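Agap007691-pb (Anopheles gambiae, PDB 5C98) is of unknown function but belongs to the serpin family, whose members are typically inhibitors of serine proteases. Local coordinates at residues A16-A19 against A20-F24; L130-D133 against I134-A137; N141-Y144 against Q145-N148; P259-L262 against A263-D266. All blocks are in the same frame, centred on the assembly; numbering follows the deposited sequence.

Interaction 1 (A16-A19 against A20-F24); sequences AIVA and ANNKF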
loop_
_atom_site.group_PDB
_atom_site.type_symbol
_atom_site.label_atom_id
_atom_site.label_comp_id
_atom_site.label_asym_id
_atom_site.label_seq_id
_atom_site.Cartn_x
_atom_site.Cartn_y
_atom_site.Cartn_z
ATOM N N ALA A 16 5.343 17.434 -9.260
ATOM C CA ALA A 16 3.950 17.651 -8.893
ATOM C C ALA A 16 3.233 16.337 -8.616
ATOM O O ALA A 16 2.397 16.275 -7.713
ATOM C CB ALA A 16 3.232 18.404 -10.010
ATOM N N ILE A 17 3.505 15.294 -9.405
ATOM C CA ILE A 17 2.881 13.990 -9.174
ATOM C C ILE A 17 3.270 13.455 -7.801
ATOM O O ILE A 17 2.425 12.957 -7.051
ATOM C CB ILE A 17 3.277 13.000 -10.289
ATOM C CG1 ILE A 17 2.598 13.381 -11.605
ATOM C CG2 ILE A 17 2.899 11.579 -9.913
ATOM C CD1 ILE A 17 3.250 12.767 -12.850
ATOM N N VAL A 18 4.563 13.530 -7.457
ATOM C CA VAL A 18 5.020 13.029 -6.156
ATOM C C VAL A 18 4.413 13.834 -5.022
ATOM O O VAL A 18 3.983 13.275 -4.002
ATOM C CB VAL A 18 6.557 13.013 -6.076
ATOM C CG1 VAL A 18 7.025 12.705 -4.639
ATOM C CG2 VAL A 18 7.116 12.017 -7.036
ATOM N N ALA A 19 4.423 15.155 -5.146
ATOM C CA ALA A 19 3.844 15.969 -4.087
ATOM C C ALA A 19 2.377 15.620 -3.876
ATOM O O ALA A 19 1.908 15.513 -2.734
ATOM C CB ALA A 19 4.006 17.444 -4.418
ATOM N N ALA A 20 1.639 15.426 -4.962
ATOM C CA ALA A 20 0.218 15.156 -4.853
ATOM C C ALA A 20 -0.008 13.759 -4.303
ATOM O O ALA A 20 -0.880 13.551 -3.450
ATOM C CB ALA A 20 -0.470 15.319 -6.201
ATOM N N ASN A 21 0.817 12.809 -4.725
ATOM C CA ASN A 21 0.677 11.455 -4.216
ATOM C C ASN A 21 0.970 11.390 -2.730
ATOM O O ASN A 21 0.266 10.704 -1.996
ATOM C CB ASN A 21 1.550 10.453 -4.958
ATOM C CG ASN A 21 1.513 9.104 -4.292
ATOM O OD1 ASN A 21 0.465 8.463 -4.228
ATOM N ND2 ASN A 21 2.637 8.686 -3.736
ATOM N N ASN A 22 2.000 12.084 -2.267
ATOM C CA ASN A 22 2.327 12.023 -0.852
ATOM C C ASN A 22 1.215 12.627 -0.011
ATOM O O ASN A 22 0.879 12.074 1.041
ATOM C CB ASN A 22 3.685 12.671 -0.566
ATOM C CG ASN A 22 4.829 11.808 -1.038
ATOM O OD1 ASN A 22 4.628 10.632 -1.360
ATOM N ND2 ASN A 22 6.034 12.374 -1.076
ATOM N N LYS A 23 0.634 13.748 -0.450
ATOM C CA LYS A 23 -0.471 14.357 0.288
ATOM C C LYS A 23 -1.664 13.406 0.351
ATOM O O LYS A 23 -2.262 13.203 1.413
ATOM C CB LYS A 23 -0.890 15.690 -0.345
ATOM C CG LYS A 23 -2.009 16.416 0.397
ATOM C CD LYS A 23 -2.347 17.754 -0.254
ATOM C CE LYS A 23 -3.439 18.487 0.502
ATOM N NZ LYS A 23 -4.790 17.961 0.170
ATOM N N PHE A 24 -2.030 12.820 -0.791
ATOM C CA PHE A 24 -3.147 11.873 -0.826
ATOM C C PHE A 24 -2.846 10.632 0.015
ATOM O O PHE A 24 -3.708 10.135 0.743
ATOM C CB PHE A 24 -3.444 11.519 -2.282
ATOM C CG PHE A 24 -4.330 10.337 -2.460
ATOM C CD1 PHE A 24 -5.681 10.397 -2.180
ATOM C CD2 PHE A 24 -3.805 9.142 -2.927
ATOM C CE1 PHE A 24 -6.480 9.252 -2.340
ATOM C CE2 PHE A 24 -4.607 8.029 -3.087
ATOM C CZ PHE A 24 -5.934 8.089 -2.776
#

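Interaction 2 (L130-D133 against I134-A137); sequences LTDD and IPSA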
loop_
_atom_site.group_PDB
_atom_site.type_symbol
_atom_site.label_atom_id
_atom_site.label_comp_id
_atom_site.label_asym_id
_atom_site.label_seq_id
_atom_site.Cartn_x
_atom_site.Cartn_y
_atom_site.Cartn_z
ATOM N N LEU A 130 -19.296 -14.263 -11.955
ATOM C CA LEU A 130 -19.383 -13.455 -10.738
ATOM C C LEU A 130 -20.639 -13.755 -9.915
ATOM O O LEU A 130 -20.753 -13.270 -8.785
ATOM C CB LEU A 130 -19.268 -11.960 -11.071
ATOM C CG LEU A 130 -17.847 -11.365 -11.093
ATOM C CD1 LEU A 130 -17.824 -9.908 -11.551
ATOM C CD2 LEU A 130 -17.198 -11.458 -9.720
ATOM N N THR A 131 -21.573 -14.558 -10.430
ATOM C CA THR A 131 -22.640 -15.085 -9.590
ATOM C C THR A 131 -22.162 -16.212 -8.676
ATOM O O THR A 131 -22.928 -16.650 -7.805
ATOM C CB THR A 131 -23.820 -15.593 -10.428
ATOM O OG1 THR A 131 -23.539 -16.907 -10.920
ATOM C CG2 THR A 131 -24.133 -14.659 -11.585
ATOM N N ASP A 132 -20.921 -16.681 -8.839
ATOM C CA ASP A 132 -20.386 -17.827 -8.104
ATOM C C ASP A 132 -19.103 -17.408 -7.395
ATOM O O ASP A 132 -18.067 -17.211 -8.038
ATOM C CB ASP A 132 -20.123 -18.994 -9.054
ATOM C CG ASP A 132 -19.861 -20.298 -8.317
ATOM O OD1 ASP A 132 -19.706 -20.276 -7.074
ATOM O OD2 ASP A 132 -19.787 -21.347 -8.984
ATOM N N ASP A 133 -19.168 -17.270 -6.071
ATOM C CA ASP A 133 -18.008 -16.758 -5.355
ATOM C C ASP A 133 -16.811 -17.705 -5.379
ATOM O O ASP A 133 -15.686 -17.231 -5.192
ATOM C CB ASP A 133 -18.365 -16.342 -3.923
ATOM C CG ASP A 133 -18.983 -17.457 -3.112
ATOM O OD1 ASP A 133 -19.025 -18.612 -3.583
ATOM O OD2 ASP A 133 -19.419 -17.165 -1.983
ATOM N N ILE A 134 -16.998 -18.997 -5.638
ATOM C CA ILE A 134 -15.888 -19.951 -5.513
ATOM C C ILE A 134 -14.899 -19.764 -6.664
ATOM O O ILE A 134 -13.699 -19.549 -6.419
ATOM C CB ILE A 134 -16.403 -21.397 -5.408
ATOM C CG1 ILE A 134 -17.216 -21.578 -4.116
ATOM C CG2 ILE A 134 -15.249 -22.401 -5.471
ATOM C CD1 ILE A 134 -16.395 -21.601 -2.850
ATOM N N PRO A 135 -15.334 -19.829 -7.922
ATOM C CA PRO A 135 -14.381 -19.596 -9.019
ATOM C C PRO A 135 -13.900 -18.172 -9.076
ATOM O O PRO A 135 -12.766 -17.912 -9.504
ATOM C CB PRO A 135 -15.176 -19.967 -10.280
ATOM C CG PRO A 135 -16.616 -19.851 -9.867
ATOM C CD PRO A 135 -16.638 -20.295 -8.426
ATOM N N SER A 136 -14.737 -17.229 -8.663
ATOM C CA SER A 136 -14.332 -15.833 -8.671
ATOM C C SER A 136 -13.156 -15.598 -7.727
ATOM O O SER A 136 -12.141 -14.994 -8.106
ATOM C CB SER A 136 -15.532 -14.959 -8.292
ATOM O OG SER A 136 -16.552 -15.012 -9.277
ATOM N N ALA A 137 -13.243 -16.111 -6.505
ATOM C CA ALA A 137 -12.134 -15.954 -5.570
ATOM C C ALA A 137 -10.905 -16.738 -6.017
ATOM O O ALA A 137 -9.767 -16.266 -5.857
ATOM C CB ALA A 137 -12.564 -16.352 -4.159
#

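Interaction 3 (N141-Y144 against Q145-N148); sequences NSFY and QRAN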
loop_
_atom_site.group_PDB
_atom_site.type_symbol
_atom_site.label_atom_id
_atom_site.label_comp_id
_atom_site.label_asym_id
_atom_site.label_seq_id
_atom_site.Cartn_x
_atom_site.Cartn_y
_atom_site.Cartn_z
ATOM N N ASN A 141 -7.030 -15.415 -6.264
ATOM C CA ASN A 141 -6.000 -15.998 -5.405
ATOM C C ASN A 141 -4.929 -16.705 -6.224
ATOM O O ASN A 141 -3.740 -16.609 -5.893
ATOM C CB ASN A 141 -6.623 -16.940 -4.385
ATOM C CG ASN A 141 -7.417 -16.201 -3.337
ATOM O OD1 ASN A 141 -7.098 -15.056 -3.002
ATOM N ND2 ASN A 141 -8.474 -16.828 -2.839
ATOM N N SER A 142 -5.325 -17.406 -7.301
ATOM C CA SER A 142 -4.336 -18.094 -8.122
ATOM C C SER A 142 -3.443 -17.106 -8.865
ATOM O O SER A 142 -2.235 -17.352 -9.002
ATOM C CB SER A 142 -5.005 -19.097 -9.067
ATOM O OG SER A 142 -5.808 -18.469 -10.044
ATOM N N PHE A 143 -3.995 -15.979 -9.320
ATOM C CA PHE A 143 -3.169 -14.973 -9.984
ATOM C C PHE A 143 -2.070 -14.477 -9.058
ATOM O O PHE A 143 -0.895 -14.432 -9.446
ATOM C CB PHE A 143 -4.013 -13.802 -10.469
ATOM C CG PHE A 143 -3.209 -12.672 -11.031
ATOM C CD1 PHE A 143 -2.764 -12.720 -12.342
ATOM C CD2 PHE A 143 -2.913 -11.561 -10.268
ATOM C CE1 PHE A 143 -2.036 -11.690 -12.867
ATOM C CE2 PHE A 143 -2.177 -10.533 -10.798
ATOM C CZ PHE A 143 -1.730 -10.605 -12.094
ATOM N N TYR A 144 -2.430 -14.094 -7.826
ATOM C CA TYR A 144 -1.425 -13.547 -6.920
ATOM C C TYR A 144 -0.477 -14.625 -6.425
ATOM O O TYR A 144 0.691 -14.325 -6.157
ATOM C CB TYR A 144 -2.110 -12.759 -5.797
ATOM C CG TYR A 144 -2.634 -11.430 -6.324
ATOM C CD1 TYR A 144 -1.766 -10.357 -6.540
ATOM C CD2 TYR A 144 -3.976 -11.240 -6.622
ATOM C CE1 TYR A 144 -2.216 -9.160 -7.025
ATOM C CE2 TYR A 144 -4.429 -10.036 -7.119
ATOM C CZ TYR A 144 -3.553 -8.994 -7.324
ATOM O OH TYR A 144 -4.052 -7.794 -7.810
ATOM N N GLN A 145 -0.925 -15.888 -6.376
ATOM C CA GLN A 145 -0.014 -16.995 -6.055
ATOM C C GLN A 145 1.013 -17.191 -7.164
ATOM O O GLN A 145 2.215 -17.338 -6.895
ATOM C CB GLN A 145 -0.795 -18.304 -5.848
ATOM C CG GLN A 145 -1.600 -18.412 -4.578
ATOM C CD GLN A 145 -2.720 -19.432 -4.699
ATOM O OE1 GLN A 145 -2.801 -20.192 -5.679
ATOM N NE2 GLN A 145 -3.599 -19.455 -3.699
ATOM N N ARG A 146 0.561 -17.212 -8.417
ATOM C CA ARG A 146 1.475 -17.386 -9.539
ATOM C C ARG A 146 2.440 -16.215 -9.660
ATOM O O ARG A 146 3.526 -16.379 -10.228
ATOM C CB ARG A 146 0.705 -17.524 -10.865
ATOM C CG ARG A 146 -0.101 -18.815 -11.057
ATOM C CD ARG A 146 -0.676 -18.909 -12.488
ATOM N NE ARG A 146 -1.524 -17.780 -12.894
ATOM C CZ ARG A 146 -2.831 -17.671 -12.639
ATOM N NH1 ARG A 146 -3.470 -18.613 -11.960
ATOM N NH2 ARG A 146 -3.496 -16.599 -13.058
ATOM N N ALA A 147 2.075 -15.045 -9.139
ATOM C CA ALA A 147 2.924 -13.873 -9.223
ATOM C C ALA A 147 4.060 -13.914 -8.220
ATOM O O ALA A 147 4.922 -13.040 -8.283
ATOM C CB ALA A 147 2.086 -12.619 -9.014
ATOM N N ASN A 148 4.071 -14.906 -7.324
ATOM C CA ASN A 148 5.159 -15.120 -6.367
ATOM C C ASN A 148 5.455 -13.834 -5.597
ATOM O O ASN A 148 6.559 -13.295 -5.608
ATOM C CB ASN A 148 6.405 -15.674 -7.055
ATOM C CG ASN A 148 7.377 -16.301 -6.079
ATOM O OD1 ASN A 148 7.000 -16.701 -4.978
ATOM N ND2 ASN A 148 8.637 -16.389 -6.480
HETATM O O HOH W 1 -6.273 -16.516 -12.362
#

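Interaction 4 (P259-L262 against A263-D266); sequences PAHL and AQID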
loop_
_atom_site.group_PDB
_atom_site.type_symbol
_atom_site.label_atom_id
_atom_site.label_comp_id
_atom_site.label_asym_id
_atom_site.label_seq_id
_atom_site.Cartn_x
_atom_site.Cartn_y
_atom_site.Cartn_z
ATOM N N PRO A 259 2.921 16.131 4.381
ATOM C CA PRO A 259 4.115 16.189 3.521
ATOM C C PRO A 259 5.132 17.215 3.977
ATOM O O PRO A 259 6.336 17.019 3.754
ATOM C CB PRO A 259 3.532 16.535 2.145
ATOM C CG PRO A 259 2.139 15.943 2.214
ATOM C CD PRO A 259 1.680 16.257 3.603
ATOM N N ALA A 260 4.694 18.286 4.635
ATOM C CA ALA A 260 5.649 19.264 5.136
ATOM C C ALA A 260 6.579 18.624 6.147
ATOM O O ALA A 260 7.771 18.926 6.172
ATOM C CB ALA A 260 4.931 20.459 5.757
ATOM N N HIS A 261 6.058 17.716 6.974
ATOM C CA HIS A 261 6.922 17.018 7.920
ATOM C C HIS A 261 7.916 16.120 7.206
ATOM O O HIS A 261 9.063 15.981 7.653
ATOM C CB HIS A 261 6.110 16.151 8.862
ATOM C CG HIS A 261 5.277 16.910 9.825
ATOM N ND1 HIS A 261 3.902 16.840 9.829
ATOM C CD2 HIS A 261 5.615 17.762 10.820
ATOM C CE1 HIS A 261 3.429 17.603 10.797
ATOM N NE2 HIS A 261 4.446 18.177 11.409
ATOM N N LEU A 262 7.472 15.432 6.152
ATOM C CA LEU A 262 8.385 14.603 5.376
ATOM C C LEU A 262 9.515 15.433 4.793
ATOM O O LEU A 262 10.678 15.006 4.813
ATOM C CB LEU A 262 7.623 13.857 4.278
ATOM C CG LEU A 262 6.592 12.836 4.762
ATOM C CD1 LEU A 262 5.849 12.180 3.596
ATOM C CD2 LEU A 262 7.281 11.760 5.609
ATOM N N ALA A 263 9.197 16.637 4.298
ATOM C CA ALA A 263 10.230 17.530 3.779
ATOM C C ALA A 263 11.195 17.955 4.875
ATOM O O ALA A 263 12.410 18.007 4.655
ATOM C CB ALA A 263 9.588 18.763 3.149
ATOM N N GLN A 264 10.678 18.250 6.069
ATOM C CA GLN A 264 11.550 18.632 7.182
ATOM C C GLN A 264 12.441 17.474 7.596
ATOM O O GLN A 264 13.625 17.660 7.896
ATOM C CB GLN A 264 10.709 19.031 8.394
ATOM C CG GLN A 264 9.971 20.333 8.246
ATOM C CD GLN A 264 9.124 20.648 9.461
ATOM O OE1 GLN A 264 8.409 19.786 9.972
ATOM N NE2 GLN A 264 9.219 21.878 9.947
ATOM N N ILE A 265 11.874 16.278 7.650
ATOM C CA ILE A 265 12.668 15.095 7.933
ATOM C C ILE A 265 13.789 14.953 6.914
ATOM O O ILE A 265 14.952 14.752 7.280
ATOM C CB ILE A 265 11.756 13.859 7.950
ATOM C CG1 ILE A 265 10.920 13.853 9.231
ATOM C CG2 ILE A 265 12.558 12.554 7.868
ATOM C CD1 ILE A 265 9.769 12.904 9.196
ATOM N N ASP A 266 13.458 15.064 5.620
ATOM C CA ASP A 266 14.492 14.932 4.595
ATOM C C ASP A 266 15.622 15.945 4.792
ATOM O O ASP A 266 16.783 15.628 4.526
ATOM C CB ASP A 266 13.873 15.062 3.204
ATOM C CG ASP A 266 13.097 13.821 2.792
ATOM O OD1 ASP A 266 13.348 12.745 3.371
ATOM O OD2 ASP A 266 12.249 13.927 1.884
#

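Interaction 1 (A16-A19 against A20-F24)
Val18 meets Asn22 one turn further along the helix, and backbone bonds of the i to i+4 kind join the two segments. There are four of them: Ala20 N to Ala16 O, Asn21 N to Ile17 O, Asn22 N to Val18 O and Lys23 N to Ala19 O. The tightest is that from Asn21 N to Ile17 O at 2.8 Å, while Lys23 N stands 3.2 Å from Ala19 O. This is regular alpha-helix near the N terminus of the serpin fold, in the position of helix A of the family. Among side chains, Val18 and Asn22 lie alongside each other and point the same way, with Val18 CG1 3.7 Å from Asn22 ND2. The CG of Asn22 lies beside its own backbone N (chi1 -74°), which sets it 3.4 Å from Val18 O. Polar side-chain bonds leave the segments: Asn22 reaches Val366 N through OD1 and Gly364 O through ND2, and Asn21 ND2 reaches Asn365 OD1 and Val366 O. Both amides thus bind the turn joining strands 354-360 and 366-372. Lys23 NZ forms a salt bridge with Glu27, and the side chain of Ile17 packs on helix 75-89.

Interaction 2 (L130-D133 against I134-A137)
Asp132 and Pro135 press together where the loop after strand 124-128 turns into helix 133-146. Asp132 is the N-cap residue. Asp132 CG lies 3.2 Å from Pro135 CD, the two side chains crossing at about a right angle, and Asp132 OD1 accepts a weak capping bond from Ile134 N at 3.3 Å. With CG turned opposite its backbone N (chi1 -167°), the carboxylate swings forward over the first turn to make these contacts.

The inner side of the turn is the more closely packed. Ser136 is buried and its OG comes 2.9 Å from Asp132 O, although the hydroxyl proton has a competing acceptor, so this bond is not certain. Ser136 N reaches Asp132 O weakly, at 3.4 Å. From the loop, Leu130 CD2 approaches Ser136 OG at 3.6 Å, and Val160 of helix 157-160 also touches the Ser136 side chain. The first clear helical bond runs from Ala137 N to Asp133 O, 3.0 Å long with an N-H...O angle of 163°.

Toward solvent the contact is looser. Ile134 is exposed, and its CG1 lies 3.5 Å from Asp133 OD1. That oxygen is also near Ile134 N, but the angle is too poor for a hydrogen bond.

Pro135 has no N-H to offer, so the carboxylate of Asp132 caps Ile134 N alone, and weakly; the bond from Ser136 N to Asp132 O is a weak backbone one. The carboxylates of Asp132 and Asp133 at the amino end of the helix would be expected to interact favourably with its dipole.

Interaction 3 (N141-Y144 against Q145-N148)
Arg146 folds its guanidinium back over the preceding turn, one face covering Ser142 O, 3.4 Å from its plane, and Phe143 CA. Arg146 NH2 comes to the edge of the Phe143 ring, near the ring plane and 4.0 Å from Phe143 CD1; ring and guanidinium planes stand 77° apart. A bend at chi3 (-57°) turns the chain back. Arg146 NH2 donates to a water at 2.9 Å, which lies in the plane of the guanidinium at its edge. In the conformer modelled here, Ser142 OG bonds to Leu138 O; a second conformer makes its link to that water doubtful. Gln145 CG lies 3.1 Å from Asn141 O.

Beneath these side chains, firm helical bonds join Gln145 N to Asn141 O and Arg146 N to Ser142 O, the latter 2.9 Å long. Ala147 N makes two weak bonds, to Phe143 O and Tyr144 O, and Asn148 takes a positive phi as the chain leaves the helix.

Further out, Gln145 NE2 binds Glu152 O and Asn141 OD1 accepts from Ile155 N. Helix 133-146, in the position of serpin helix F, meets strand 95-104 through Tyr144 OH on Leu98 O, the Phe143 ring stacked on Phe100, and Ala147 touching Leu98.

Interaction 4 (P259-L262 against A263-D266)
Leu262, Ala263 and His261 lose the most surface to this contact, which spans the first turns of helix 259-268, in the position of helix H in serpins. Leu262 takes part mainly through its backbone: Leu262 O accepts from Asp266 N at 2.9 Å, with an N-H...O angle of 163°. The Asp266 side chain bends over the same carbonyl, its CG 3.4 Å from Leu262 O.

Ala263 sits on the exposed side. Ala263 N donates to Pro259 O over 2.9 Å and its CB lies 3.5 Å from Ala260 O.

His261 lies alongside Gln264, both side chains pointing the same way. His261 CD2 is 3.6 Å from Gln264 OE1, which stands obliquely to the ring, and the ring and amide planes differ by 51°. His261 ND1 is bonded to Thr258 N; since an amide nitrogen donates, ND1 is probably unprotonated. His261 O accepts from Ile265 N at 2.8 Å, and Ile265 CG1 lies 3.2 Å from His261 O.

On the buried side, Leu262 and Ile265 lean on Leu240 of strand 237-244, and Leu262 also meets Leu26 of helix 15-32. At strand 204-219, His219 NE2 donates to Gln264 OE1 and the His219 ring meets that of His261 with planes at about 75°, while Asp266 OD1 forms a salt bridge with Arg359 on strand 354-360.

In the fold
From the N terminus the four contacts follow in series, each a local turn between adjoining segments, so none closes a long loop and none nests within or crosses another. Interaction 1 lies on helix 15-32. Interactions 2 and 3 share helix 133-146, at its start and its end, with centres 17 Å apart. Interaction 4, on helix 259-268, returns to the first: Pro259 CG packs on Lys23 CA at 3.6 Å, joining two helices distant in sequence. Interactions 1 and 4 thus lie together on one side of the chain's centre and 2 and 3 on the opposite side; centres of interactions 2 and 4 are about 45 Å apart.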